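Local atomic coordinates of short chain dehydrogenase (A0QTM2 homolog) (Mycobacterium thermoresistibile, PDB entry 3SC4), a protein that probably catalyses an NAD(P)-dependent oxidation or reduction, as a short-chain dehydrogenase with a Rossmann-type fold. Residues Ser236-Gly240 with Asn241-Cys245. Sequence-based numbering, arbitrary orientation.
Sequences SSYTG and NTLLC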
ATOM      1  N   SER B 236     -16.685  -4.563  19.779  1.00 31.60           N
ATOM      2  CA  SER B 236     -16.415  -4.561  18.347  1.00 30.54           C
ATOM      3  C   SER B 236     -16.756  -3.202  17.673  1.00 30.68           C
ATOM      4  O   SER B 236     -16.416  -2.984  16.508  1.00 30.39           O
ATOM      5  CB  SER B 236     -17.149  -5.736  17.676  1.00 31.02           C
ATOM      6  OG  SER B 236     -16.633  -6.982  18.138  1.00 28.90           O
ATOM      7  N   SER B 237     -17.405  -2.292  18.405  1.00 30.48           N
ATOM      8  CA  SER B 237     -17.577  -0.906  17.950  1.00 29.67           C
ATOM      9  C   SER B 237     -16.257  -0.101  18.030  1.00 28.15           C
ATOM     10  O   SER B 237     -16.110   0.948  17.411  1.00 27.56           O
ATOM     11  CB  SER B 237     -18.675  -0.227  18.795  1.00 30.84           C
ATOM     12  OG  SER B 237     -18.367  -0.289  20.179  1.00 30.84           O
ATOM     13  N   TYR B 238     -15.305  -0.574  18.822  1.00 27.40           N
ATOM     14  CA  TYR B 238     -13.979   0.082  18.902  1.00 26.56           C
ATOM     15  C   TYR B 238     -13.143  -0.358  17.699  1.00 24.30           C
ATOM     16  O   TYR B 238     -12.476  -1.367  17.747  1.00 23.84           O
ATOM     17  CB  TYR B 238     -13.329  -0.326  20.201  1.00 26.60           C
ATOM     18  CG  TYR B 238     -12.000   0.284  20.528  1.00 29.00           C
ATOM     19  CD1 TYR B 238     -11.919   1.546  21.142  1.00 32.96           C
ATOM     20  CD2 TYR B 238     -10.816  -0.423  20.310  1.00 27.44           C
ATOM     21  CE1 TYR B 238     -10.683   2.091  21.504  1.00 32.71           C
ATOM     22  CE2 TYR B 238      -9.592   0.110  20.660  1.00 28.43           C
ATOM     23  CZ  TYR B 238      -9.527   1.360  21.261  1.00 31.62           C
ATOM     24  OH  TYR B 238      -8.310   1.886  21.598  1.00 32.40           O
ATOM     25  N   THR B 239     -13.220   0.408  16.621  1.00 23.53           N
ATOM     26  CA  THR B 239     -12.810  -0.054  15.300  1.00 22.43           C
ATOM     27  C   THR B 239     -12.290   1.115  14.465  1.00 21.67           C
ATOM     28  O   THR B 239     -12.576   2.281  14.737  1.00 21.45           O
ATOM     29  CB  THR B 239     -14.002  -0.717  14.578  1.00 23.02           C
ATOM     30  OG1 THR B 239     -13.547  -1.455  13.445  1.00 21.96           O
ATOM     31  CG2 THR B 239     -15.043   0.342  14.157  1.00 22.52           C
ATOM     32  N   GLY B 240     -11.484   0.788  13.469  1.00 20.58           N
ATOM     33  CA  GLY B 240     -10.895   1.799  12.601  1.00 20.11           C
ATOM     34  C   GLY B 240      -9.824   2.669  13.226  1.00 19.57           C
ATOM     35  O   GLY B 240      -9.577   3.769  12.737  1.00 19.48           O
ATOM     36  N   ASN B 241      -9.203   2.199  14.308  1.00 19.24           N
ATOM     37  CA  ASN B 241      -8.213   2.990  15.050  1.00 18.99           C
ATOM     38  C   ASN B 241      -6.802   2.555  14.735  1.00 18.12           C
ATOM     39  O   ASN B 241      -6.519   1.345  14.653  1.00 17.62           O
ATOM     40  CB  ASN B 241      -8.400   2.815  16.540  1.00 19.58           C
ATOM     41  CG  ASN B 241      -9.744   3.272  17.014  1.00 21.53           C
ATOM     42  OD1 ASN B 241     -10.596   2.459  17.397  1.00 23.88           O
ATOM     43  ND2 ASN B 241      -9.941   4.576  17.032  1.00 20.42           N
ATOM     44  N   THR B 242      -5.906   3.527  14.583  1.00 18.00           N
ATOM     45  CA  THR B 242      -4.484   3.217  14.399  1.00 16.89           C
ATOM     46  C   THR B 242      -3.814   3.537  15.745  1.00 17.83           C
ATOM     47  O   THR B 242      -3.482   4.690  16.022  1.00 17.74           O
ATOM     48  CB  THR B 242      -3.834   3.992  13.196  1.00 16.82           C
ATOM     49  OG1 THR B 242      -3.900   5.416  13.391  1.00 16.39           O
ATOM     50  CG2 THR B 242      -4.493   3.656  11.891  1.00 12.85           C
ATOM     51  N   LEU B 243      -3.644   2.497  16.573  1.00 18.14           N
ATOM     52  CA  LEU B 243      -3.247   2.624  18.001  1.00 18.40           C
ATOM     53  C   LEU B 243      -1.750   2.431  18.300  1.00 18.52           C
ATOM     54  O   LEU B 243      -1.046   1.666  17.620  1.00 18.19           O
ATOM     55  CB  LEU B 243      -4.018   1.582  18.812  1.00 17.91           C
ATOM     56  CG  LEU B 243      -5.536   1.719  18.713  1.00 17.45           C
ATOM     57  CD1 LEU B 243      -6.235   0.442  19.127  1.00 16.24           C
ATOM     58  CD2 LEU B 243      -5.984   2.903  19.584  1.00 14.64           C
ATOM     59  N   LEU B 244      -1.288   3.109  19.349  1.00 18.83           N
ATOM     60  CA  LEU B 244       0.055   2.924  19.893  1.00 18.27           C
ATOM     61  C   LEU B 244       0.002   2.160  21.234  1.00 18.42           C
ATOM     62  O   LEU B 244      -0.829   2.465  22.063  1.00 18.83           O
ATOM     63  CB  LEU B 244       0.691   4.293  20.125  1.00 18.62           C
ATOM     64  CG  LEU B 244       1.013   5.107  18.873  1.00 18.87           C
ATOM     65  CD1 LEU B 244       1.540   6.505  19.235  1.00 18.83           C
ATOM     66  CD2 LEU B 244       2.005   4.354  18.025  1.00 15.39           C
ATOM     67  N   CYS B 245       0.902   1.204  21.472  1.00 18.27           N
ATOM     68  CA  CYS B 245       0.791   0.356  22.659  1.00 19.14           C
ATOM     69  C   CYS B 245       0.717   1.160  23.974  1.00 20.08           C
ATOM     70  O   CYS B 245      -0.239   1.056  24.746  1.00 19.85           O
ATOM     71  CB  CYS B 245       1.955  -0.630  22.722  1.00 18.82           C
ATOM     72  SG  CYS B 245       1.939  -1.852  21.381  1.00 19.79           S
TER
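The backbone from Tyr238 to Leu243 bends at Gly240, whose positive phi (71°) turns the chain from the loop 236-240 into the short strand 242-244, and past the bend the side chains of Asn241 and Leu243 lie on the side of the Tyr238 ring. The stretch is held against strand 190-195 by backbone bonds between Gly240 and Ser191 and between Thr193 and both Asn241 and Leu243. The side chain of Asn192 adds to this, binding Tyr238 O and Asn241 N. Such a turn illustrates how a Rossmann-type sheet ends: strand 242-244 is the last strand in the order 3-2-1-4-5-6-7, at one edge of the parallel sheet of this chain, entered from helix 222-232 by the loop that carries Tyr238. With CG anti to the backbone N (chi1 -177°), the tyrosine ring lies alongside the turn, its hydroxyl end beside Leu243. The leucine comes to meet it from the opposite direction, CD1 lying 3.7 Å from Tyr238 CE2, while its other methyl, CD2, approaches Tyr238 OH at 3.2 Å. Over one face of the ring sits the side-chain amide of Asn241, which crosses the tyrosine at about a right angle, the two planes 38° apart. The side chain of Thr239 points away from the following residues and touches Ala181 of helix 164-183, and its OG1 is hydrogen-bonded to Ser191 N.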